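Local coordinates for protein hydratase ChsH2 (PDB 4W78) that probably hydrates enoyl-CoA intermediates of cholesterol breakdown as part of a MaoC-like complex with its partner ChsH1, at residues G57-Y62 against A120-S125; Y62-A67 against A71-I76; V90-E95 against D116-T121. All blocks are in the same frame, centred on the assembly; numbering follows the deposited sequence.

In the fold
All three contacts are buried inside one hot-dog fold. Interactions 1 and 2 lie between helix 52-67 and the antiparallel sheet and use successive parts of the helix, the first against strand 116-125 and the second against its sheet neighbour, strand 72-80; their centres lie about 5 Å apart. Interaction 3 shares strand 116-125 with interaction 1 but joins it to strand 89-100 across the concave face of the sheet, passing over strand 103-111. Small aliphatic groups make interactions 1 and 2, whereas interaction 3 adds a phenyl ring and a hydrogen-bonded imidazole. Interactions 1 and 2 both border ChsH1, interaction 2 more extensively; no other chain touches the segments of interaction 3.

Interaction 1: residues G57-Y62 against A120-S125; sequences GLVQRY and ATVELS
V59 points from helix 52-67 toward strand 116-125, where its CG1 meets both V122 and A120 and its CG2 meets A120. This is helix-on-sheet packing inside a hot-dog fold, the arrangement expected of a MaoC-like hydratase, in which a long helix lies in the curve of an antiparallel sheet.

The cross-segment contact is made of methyl groups. CG1 of V59 does most of the touching: it lies 3.4 Å from V122 CG2, closer than two methyls normally sit, and 3.9 Å from A120 CB. The second branch, V59 CG2, closes on the same alanine methyl, 4.0 Å from A120 CB, so both branches of the valine touch A120. With chi1 at 165°, CG1 stands opposite V59's own backbone N and is carried toward V122, while CG2 remains beside that N. The two valines run antiparallel, flank against flank. V59 CA and A120 CA, 7.4 Å apart, are the nearest pair of CA atoms across the contact.

The two segments meet through carbon alone; their backbones are bonded within the helix and to neighbouring strands. Within the helix, R61 N bonds to G57 O at 2.9 Å and Y62 N to L58 O at 2.8 Å. In the strand, A120 pairs with V108, V122 with V106 and T121 with G77. Among the side chains, Y62 OH hydrogen-bonds P9 O.

A120 and V122 share one face of the strand, and T121 between them points away from the helix. Around this contact, A120 also touches L78 of strand 72-80, V122 reaches V63 one turn along the helix, L58 and Y62 turn toward strand 7-14, and Q60 OE1 hydrogen-bonds A65 N of the ChsH1 subunit.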
loop_
_atom_site.group_PDB
_atom_site.type_symbol
_atom_site.label_atom_id
_atom_site.label_comp_id
_atom_site.label_asym_id
_atom_site.label_seq_id
_atom_site.Cartn_x
_atom_site.Cartn_y
_atom_site.Cartn_z
ATOM N N GLY F 57 -11.417 9.652 -7.273
ATOM C CA GLY F 57 -10.095 10.092 -7.686
ATOM C C GLY F 57 -9.936 10.050 -9.190
ATOM O O GLY F 57 -9.314 10.941 -9.772
ATOM N N LEU F 58 -10.476 9.007 -9.821
ATOM C CA LEU F 58 -10.384 8.868 -11.278
ATOM C C LEU F 58 -11.221 9.927 -11.998
ATOM O O LEU F 58 -10.787 10.475 -13.026
ATOM C CB LEU F 58 -10.810 7.468 -11.717
ATOM C CG LEU F 58 -9.829 6.373 -11.310
ATOM C CD1 LEU F 58 -10.425 5.010 -11.646
ATOM C CD2 LEU F 58 -8.490 6.569 -12.004
ATOM N N VAL F 59 -12.417 10.219 -11.489
ATOM C CA VAL F 59 -13.232 11.293 -12.072
ATOM C C VAL F 59 -12.488 12.631 -11.987
ATOM O O VAL F 59 -12.467 13.416 -12.961
ATOM C CB VAL F 59 -14.609 11.381 -11.382
ATOM C CG1 VAL F 59 -15.311 12.686 -11.719
ATOM C CG2 VAL F 59 -15.475 10.176 -11.764
ATOM N N GLN F 60 -11.875 12.897 -10.838
ATOM C CA GLN F 60 -11.035 14.085 -10.672
ATOM C C GLN F 60 -9.919 14.126 -11.696
ATOM O O GLN F 60 -9.734 15.152 -12.377
ATOM C CB GLN F 60 -10.445 14.106 -9.261
ATOM C CG GLN F 60 -9.670 15.368 -8.934
ATOM C CD GLN F 60 -9.153 15.329 -7.528
ATOM O OE1 GLN F 60 -9.758 15.886 -6.618
ATOM N NE2 GLN F 60 -8.040 14.654 -7.339
ATOM N N ARG F 61 -9.156 13.041 -11.794
ATOM C CA ARG F 61 -8.043 12.948 -12.746
ATOM C C ARG F 61 -8.514 13.184 -14.174
ATOM O O ARG F 61 -7.889 13.933 -14.936
ATOM C CB ARG F 61 -7.413 11.562 -12.671
ATOM C CG ARG F 61 -6.414 11.336 -13.783
ATOM C CD ARG F 61 -6.006 9.887 -13.873
ATOM N NE ARG F 61 -5.381 9.647 -15.167
ATOM C CZ ARG F 61 -4.967 8.460 -15.583
ATOM N NH1 ARG F 61 -5.102 7.396 -14.794
ATOM N NH2 ARG F 61 -4.419 8.340 -16.784
ATOM N N TYR F 62 -9.616 12.538 -14.532
ATOM C CA TYR F 62 -10.139 12.650 -15.892
ATOM C C TYR F 62 -10.427 14.117 -16.264
ATOM O O TYR F 62 -10.054 14.594 -17.352
ATOM C CB TYR F 62 -11.395 11.783 -16.012
ATOM C CG TYR F 62 -12.002 11.843 -17.381
ATOM C CD1 TYR F 62 -11.305 11.360 -18.478
ATOM C CD2 TYR F 62 -13.250 12.410 -17.589
ATOM C CE1 TYR F 62 -11.846 11.432 -19.754
ATOM C CE2 TYR F 62 -13.801 12.485 -18.869
ATOM C CZ TYR F 62 -13.091 11.988 -19.941
ATOM O OH TYR F 62 -13.617 12.053 -21.217
ATOM N N ALA F 120 -21.035 10.936 -13.148
ATOM C CA ALA F 120 -20.581 11.953 -12.214
ATOM C C ALA F 120 -20.809 13.352 -12.738
ATOM O O ALA F 120 -20.885 13.579 -13.941
ATOM C CB ALA F 120 -19.114 11.760 -11.891
ATOM N N THR F 121 -20.934 14.275 -11.801
ATOM C CA THR F 121 -21.057 15.694 -12.113
ATOM C C THR F 121 -19.949 16.400 -11.347
ATOM O O THR F 121 -19.801 16.219 -10.134
ATOM C CB THR F 121 -22.436 16.247 -11.697
ATOM O OG1 THR F 121 -23.471 15.548 -12.399
ATOM C CG2 THR F 121 -22.531 17.710 -12.037
ATOM N N VAL F 122 -19.138 17.178 -12.063
ATOM C CA VAL F 122 -17.990 17.837 -11.462
ATOM C C VAL F 122 -18.113 19.342 -11.673
ATOM O O VAL F 122 -18.373 19.794 -12.790
ATOM C CB VAL F 122 -16.684 17.363 -12.114
ATOM C CG1 VAL F 122 -15.465 18.019 -11.462
ATOM C CG2 VAL F 122 -16.584 15.836 -12.049
ATOM N N GLU F 123 -17.942 20.108 -10.603
ATOM C CA GLU F 123 -17.939 21.566 -10.703
ATOM C C GLU F 123 -16.522 22.047 -10.453
ATOM O O GLU F 123 -15.856 21.591 -9.537
ATOM C CB GLU F 123 -18.895 22.182 -9.689
ATOM C CG GLU F 123 -20.354 21.875 -9.973
ATOM C CD GLU F 123 -21.277 22.532 -8.970
ATOM O OE1 GLU F 123 -20.781 22.907 -7.884
ATOM O OE2 GLU F 123 -22.484 22.681 -9.263
ATOM N N LEU F 124 -16.047 22.966 -11.283
ATOM C CA LEU F 124 -14.682 23.422 -11.155
ATOM C C LEU F 124 -14.601 24.829 -11.691
ATOM O O LEU F 124 -15.491 25.273 -12.409
ATOM C CB LEU F 124 -13.729 22.535 -11.965
ATOM C CG LEU F 124 -13.834 22.570 -13.491
ATOM C CD1 LEU F 124 -12.490 22.222 -14.120
ATOM C CD2 LEU F 124 -14.910 21.624 -14.003
ATOM N N SER F 125 -13.534 25.524 -11.325
ATOM C CA SER F 125 -13.216 26.794 -11.956
ATOM C C SER F 125 -11.961 26.565 -12.777
ATOM O O SER F 125 -11.086 25.788 -12.392
ATOM C CB SER F 125 -12.973 27.863 -10.903
ATOM O OG SER F 125 -11.752 27.616 -10.240
#

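Interaction 2: residues Y62-A67 against A71-I76; sequences YVTDWA and ALIKSI
I73 reaches from strand 72-80 to T64 and V63 of helix 52-67, just where the hot-dog helix ends and the chain turns back into the sheet. From its CB the side chain divides. CG2 stays along the strand, 3.9 Å from I76 CG1. CG1 heads for the helix, standing opposite the carbonyl carbon (chi1 -56°), and comes within 4.0 Å of T64 CG2. The terminal CD1 bends back at chi2 -62° and rests against two helix methyls, 3.9 Å from T64 CG2 and 4.2 Å from V63 CG1. The isoleucine lies roughly perpendicular to the threonine. The threonine turns only its methyl to the strand, since its OG1 hydrogen-bonds Q60 O one turn back along the helix.

A classic beta bulge follows, K74 and S75 both facing E123, and beyond it I76 again packs on the helix, against T56 and V59. The outer border is the ChsH1 subunit: its Y112 OH hydrogen-bonds I73 N, and one of its strands pairs with S75 and I76, carrying the sheet across the interface. At the turn, two methyls meet directly, A67 CB lying 3.6 Å from A71 CB.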
loop_
_atom_site.group_PDB
_atom_site.type_symbol
_atom_site.label_atom_id
_atom_site.label_comp_id
_atom_site.label_asym_id
_atom_site.label_seq_id
_atom_site.Cartn_x
_atom_site.Cartn_y
_atom_site.Cartn_z
ATOM N N TYR F 62 -9.616 12.538 -14.532
ATOM C CA TYR F 62 -10.139 12.650 -15.892
ATOM C C TYR F 62 -10.427 14.117 -16.264
ATOM O O TYR F 62 -10.054 14.594 -17.352
ATOM C CB TYR F 62 -11.395 11.783 -16.012
ATOM C CG TYR F 62 -12.002 11.843 -17.381
ATOM C CD1 TYR F 62 -11.305 11.360 -18.478
ATOM C CD2 TYR F 62 -13.250 12.410 -17.589
ATOM C CE1 TYR F 62 -11.846 11.432 -19.754
ATOM C CE2 TYR F 62 -13.801 12.485 -18.869
ATOM C CZ TYR F 62 -13.091 11.988 -19.941
ATOM O OH TYR F 62 -13.617 12.053 -21.217
ATOM N N VAL F 63 -11.070 14.841 -15.353
ATOM C CA VAL F 63 -11.401 16.243 -15.592
ATOM C C VAL F 63 -10.159 17.135 -15.632
ATOM O O VAL F 63 -10.044 18.000 -16.506
ATOM C CB VAL F 63 -12.428 16.771 -14.552
ATOM C CG1 VAL F 63 -12.629 18.279 -14.700
ATOM C CG2 VAL F 63 -13.735 16.072 -14.747
ATOM N N THR F 64 -9.226 16.932 -14.700
ATOM C CA THR F 64 -8.032 17.783 -14.659
ATOM C C THR F 64 -7.017 17.452 -15.752
ATOM O O THR F 64 -6.240 18.315 -16.140
ATOM C CB THR F 64 -7.349 17.810 -13.284
ATOM O OG1 THR F 64 -6.928 16.484 -12.929
ATOM C CG2 THR F 64 -8.315 18.341 -12.233
ATOM N N ASP F 65 -7.038 16.218 -16.256
ATOM C CA ASP F 65 -6.249 15.868 -17.442
ATOM C C ASP F 65 -6.595 16.816 -18.590
ATOM O O ASP F 65 -5.725 17.232 -19.357
ATOM C CB ASP F 65 -6.534 14.426 -17.894
ATOM C CG ASP F 65 -5.776 13.370 -17.086
ATOM O OD1 ASP F 65 -4.959 13.723 -16.213
ATOM O OD2 ASP F 65 -5.997 12.167 -17.361
ATOM N N TRP F 66 -7.877 17.138 -18.704
ATOM C CA TRP F 66 -8.391 18.021 -19.745
ATOM C C TRP F 66 -8.250 19.494 -19.365
ATOM O O TRP F 66 -7.808 20.321 -20.173
ATOM C CB TRP F 66 -9.862 17.669 -20.003
ATOM C CG TRP F 66 -10.639 18.673 -20.798
ATOM C CD1 TRP F 66 -10.618 18.862 -22.155
ATOM C CD2 TRP F 66 -11.587 19.606 -20.279
ATOM N NE1 TRP F 66 -11.487 19.867 -22.504
ATOM C CE2 TRP F 66 -12.101 20.332 -21.369
ATOM C CE3 TRP F 66 -12.064 19.886 -18.992
ATOM C CZ2 TRP F 66 -13.050 21.342 -21.211
ATOM C CZ3 TRP F 66 -13.006 20.887 -18.840
ATOM C CH2 TRP F 66 -13.492 21.594 -19.938
ATOM N N ALA F 67 -8.638 19.818 -18.137
ATOM C CA ALA F 67 -8.733 21.209 -17.694
ATOM C C ALA F 67 -7.372 21.818 -17.392
ATOM O O ALA F 67 -7.171 23.030 -17.538
ATOM C CB ALA F 67 -9.659 21.305 -16.470
ATOM N N ALA F 71 -6.826 24.207 -12.908
ATOM C CA ALA F 71 -8.219 23.916 -12.592
ATOM C C ALA F 71 -8.378 23.773 -11.093
ATOM O O ALA F 71 -7.525 23.175 -10.431
ATOM C CB ALA F 71 -8.658 22.653 -13.281
ATOM N N LEU F 72 -9.477 24.306 -10.564
ATOM C CA LEU F 72 -9.788 24.165 -9.147
ATOM C C LEU F 72 -11.086 23.387 -9.001
ATOM O O LEU F 72 -12.162 23.900 -9.329
ATOM C CB LEU F 72 -9.928 25.538 -8.489
ATOM C CG LEU F 72 -8.677 26.395 -8.432
ATOM C CD1 LEU F 72 -9.050 27.809 -7.992
ATOM C CD2 LEU F 72 -7.668 25.772 -7.479
ATOM N N ILE F 73 -10.987 22.153 -8.521
ATOM C CA ILE F 73 -12.172 21.315 -8.322
ATOM C C ILE F 73 -12.968 21.762 -7.095
ATOM O O ILE F 73 -12.404 21.892 -6.002
ATOM C CB ILE F 73 -11.793 19.816 -8.192
ATOM C CG1 ILE F 73 -10.986 19.344 -9.413
ATOM C CG2 ILE F 73 -13.037 18.963 -7.975
ATOM C CD1 ILE F 73 -11.723 19.440 -10.738
ATOM N N LYS F 74 -14.267 22.003 -7.282
ATOM C CA LYS F 74 -15.145 22.518 -6.228
ATOM C C LYS F 74 -16.038 21.429 -5.651
ATOM O O LYS F 74 -16.391 21.454 -4.467
ATOM C CB LYS F 74 -16.017 23.669 -6.775
ATOM C CG LYS F 74 -15.217 24.824 -7.376
ATOM C CD LYS F 74 -14.376 25.501 -6.314
ATOM C CE LYS F 74 -13.662 26.724 -6.870
ATOM N NZ LYS F 74 -12.941 27.464 -5.799
ATOM N N SER F 75 -16.440 20.485 -6.493
ATOM C CA SER F 75 -17.266 19.373 -6.018
ATOM C C SER F 75 -17.278 18.231 -7.013
ATOM O O SER F 75 -17.116 18.441 -8.225
ATOM C CB SER F 75 -18.698 19.837 -5.740
ATOM O OG SER F 75 -19.357 20.288 -6.917
ATOM N N ILE F 76 -17.467 17.017 -6.492
ATOM C CA ILE F 76 -17.628 15.836 -7.327
ATOM C C ILE F 76 -18.790 15.054 -6.759
ATOM O O ILE F 76 -18.774 14.687 -5.584
ATOM C CB ILE F 76 -16.370 14.950 -7.324
ATOM C CG1 ILE F 76 -15.188 15.677 -7.979
ATOM C CG2 ILE F 76 -16.629 13.618 -8.058
ATOM C CD1 ILE F 76 -13.857 14.945 -7.791
#

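Interaction 3: residues V90-E95 against D116-T121; sequences VTFSGE and DHVTAT
F92 and V118 touch across the concave, helix-facing side of the hot-dog sheet, with V90 and H117 meeting beside them. Strands 89-100 and 116-125 are not neighbours in this sheet. Strand 103-111 runs between them and pairs with both, so the two segments meet through side chains alone.

The phenyl contact rests on a single pair, F92 CE1 to V118 CG1 at 3.8 Å. The phenylalanine CB does not aim at the other strand; at chi1 -70° the ring swings beside its backbone N and the ring's outer carbons close the gap. V118 offers CG1, which sits between its own N and carbonyl carbon (chi1 61°), and the two side chains meet at a slant. One face of the F92 ring is packed from within its strand by V90, whose CG1 stands 3.6 Å above the ring plane, toward the rim.

The imidazole contact is looser: V90 CG2 lies 4.4 Å from H117 CD2. A classic beta bulge explains why H117 and V118, consecutive in the chain, both turn toward strand 89-100: both face G110 of the intervening strand.

Polar bonds anchor the residues at the margin of this patch. D116 OD1 forms a salt bridge with R111 NE, linking the two strands of the hairpin. The H117 ring also packs edge-to-face with W84, and its side chain is about 11 Å from the bound cadmium ion. Two hydrogen bonds, one at each ring nitrogen, fix its rotation: ND1 is joined to V82 O and NE2 to D55 OD1 on helix 52-67.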
loop_
_atom_site.group_PDB
_atom_site.type_symbol
_atom_site.label_atom_id
_atom_site.label_comp_id
_atom_site.label_asym_id
_atom_site.label_seq_id
_atom_site.Cartn_x
_atom_site.Cartn_y
_atom_site.Cartn_z
ATOM N N VAL F 90 -12.789 0.308 -18.349
ATOM C CA VAL F 90 -13.737 1.411 -18.257
ATOM C C VAL F 90 -13.273 2.535 -19.168
ATOM O O VAL F 90 -12.108 2.935 -19.142
ATOM C CB VAL F 90 -13.923 1.885 -16.802
ATOM C CG1 VAL F 90 -14.607 3.247 -16.759
ATOM C CG2 VAL F 90 -14.730 0.851 -16.040
ATOM N N THR F 91 -14.189 2.995 -20.012
ATOM C CA THR F 91 -13.937 4.116 -20.898
ATOM C C THR F 91 -14.660 5.334 -20.339
ATOM O O THR F 91 -15.879 5.322 -20.175
ATOM C CB THR F 91 -14.444 3.813 -22.310
ATOM O OG1 THR F 91 -13.713 2.703 -22.844
ATOM C CG2 THR F 91 -14.258 5.012 -23.219
ATOM N N PHE F 92 -13.890 6.372 -20.028
ATOM C CA PHE F 92 -14.450 7.625 -19.542
ATOM C C PHE F 92 -14.706 8.575 -20.699
ATOM O O PHE F 92 -13.851 8.768 -21.564
ATOM C CB PHE F 92 -13.520 8.287 -18.522
ATOM C CG PHE F 92 -13.435 7.557 -17.213
ATOM C CD1 PHE F 92 -14.327 7.843 -16.193
ATOM C CD2 PHE F 92 -12.476 6.580 -17.004
ATOM C CE1 PHE F 92 -14.266 7.174 -14.973
ATOM C CE2 PHE F 92 -12.404 5.902 -15.788
ATOM C CZ PHE F 92 -13.304 6.196 -14.775
ATOM N N SER F 93 -15.900 9.150 -20.700
ATOM C CA SER F 93 -16.261 10.223 -21.611
ATOM C C SER F 93 -16.779 11.399 -20.788
ATOM O O SER F 93 -17.216 11.232 -19.646
ATOM C CB SER F 93 -17.312 9.744 -22.615
ATOM O OG SER F 93 -18.470 9.278 -21.945
ATOM N N GLY F 94 -16.716 12.597 -21.342
ATOM C CA GLY F 94 -17.123 13.765 -20.594
ATOM C C GLY F 94 -17.571 14.882 -21.506
ATOM O O GLY F 94 -17.110 14.984 -22.644
ATOM N N GLU F 95 -18.452 15.729 -20.996
ATOM C CA GLU F 95 -18.978 16.854 -21.765
ATOM C C GLU F 95 -19.215 18.021 -20.817
ATOM O O GLU F 95 -19.723 17.831 -19.706
ATOM C CB GLU F 95 -20.291 16.423 -22.427
ATOM C CG GLU F 95 -21.120 17.523 -23.044
ATOM C CD GLU F 95 -22.449 17.001 -23.559
ATOM O OE1 GLU F 95 -22.718 15.788 -23.408
ATOM O OE2 GLU F 95 -23.227 17.801 -24.102
ATOM N N ASP F 116 -22.999 1.287 -17.674
ATOM C CA ASP F 116 -22.421 2.467 -17.042
ATOM C C ASP F 116 -21.960 2.127 -15.634
ATOM O O ASP F 116 -22.758 1.736 -14.791
ATOM C CB ASP F 116 -23.429 3.617 -16.978
ATOM C CG ASP F 116 -23.792 4.161 -18.352
ATOM O OD1 ASP F 116 -23.152 3.774 -19.353
ATOM O OD2 ASP F 116 -24.719 4.991 -18.429
ATOM N N HIS F 117 -20.665 2.275 -15.394
ATOM C CA HIS F 117 -20.098 1.998 -14.088
ATOM C C HIS F 117 -20.209 3.207 -13.171
ATOM O O HIS F 117 -20.526 3.081 -12.000
ATOM C CB HIS F 117 -18.628 1.603 -14.225
ATOM C CG HIS F 117 -17.866 1.709 -12.945
ATOM N ND1 HIS F 117 -18.172 0.957 -11.832
ATOM C CD2 HIS F 117 -16.828 2.504 -12.590
ATOM C CE1 HIS F 117 -17.345 1.275 -10.848
ATOM N NE2 HIS F 117 -16.518 2.209 -11.288
ATOM N N VAL F 118 -19.929 4.387 -13.707
ATOM C CA VAL F 118 -20.006 5.594 -12.901
ATOM C C VAL F 118 -20.562 6.757 -13.719
ATOM O O VAL F 118 -20.260 6.908 -14.897
ATOM C CB VAL F 118 -18.639 5.944 -12.249
ATOM C CG1 VAL F 118 -17.570 6.198 -13.293
ATOM C CG2 VAL F 118 -18.776 7.134 -11.283
ATOM N N THR F 119 -21.420 7.544 -13.084
ATOM C CA THR F 119 -21.957 8.758 -13.681
ATOM C C THR F 119 -21.699 9.877 -12.692
ATOM O O THR F 119 -22.071 9.778 -11.508
ATOM C CB THR F 119 -23.458 8.606 -13.953
ATOM O OG1 THR F 119 -23.659 7.486 -14.825
ATOM C CG2 THR F 119 -24.027 9.853 -14.613
ATOM N N ALA F 120 -21.035 10.936 -13.148
ATOM C CA ALA F 120 -20.581 11.953 -12.214
ATOM C C ALA F 120 -20.809 13.352 -12.738
ATOM O O ALA F 120 -20.885 13.579 -13.941
ATOM C CB ALA F 120 -19.114 11.760 -11.891
ATOM N N THR F 121 -20.934 14.275 -11.801
ATOM C CA THR F 121 -21.057 15.694 -12.113
ATOM C C THR F 121 -19.949 16.400 -11.347
ATOM O O THR F 121 -19.801 16.219 -10.134
ATOM C CB THR F 121 -22.436 16.247 -11.697
ATOM O OG1 THR F 121 -23.471 15.548 -12.399
ATOM C CG2 THR F 121 -22.531 17.710 -12.037
#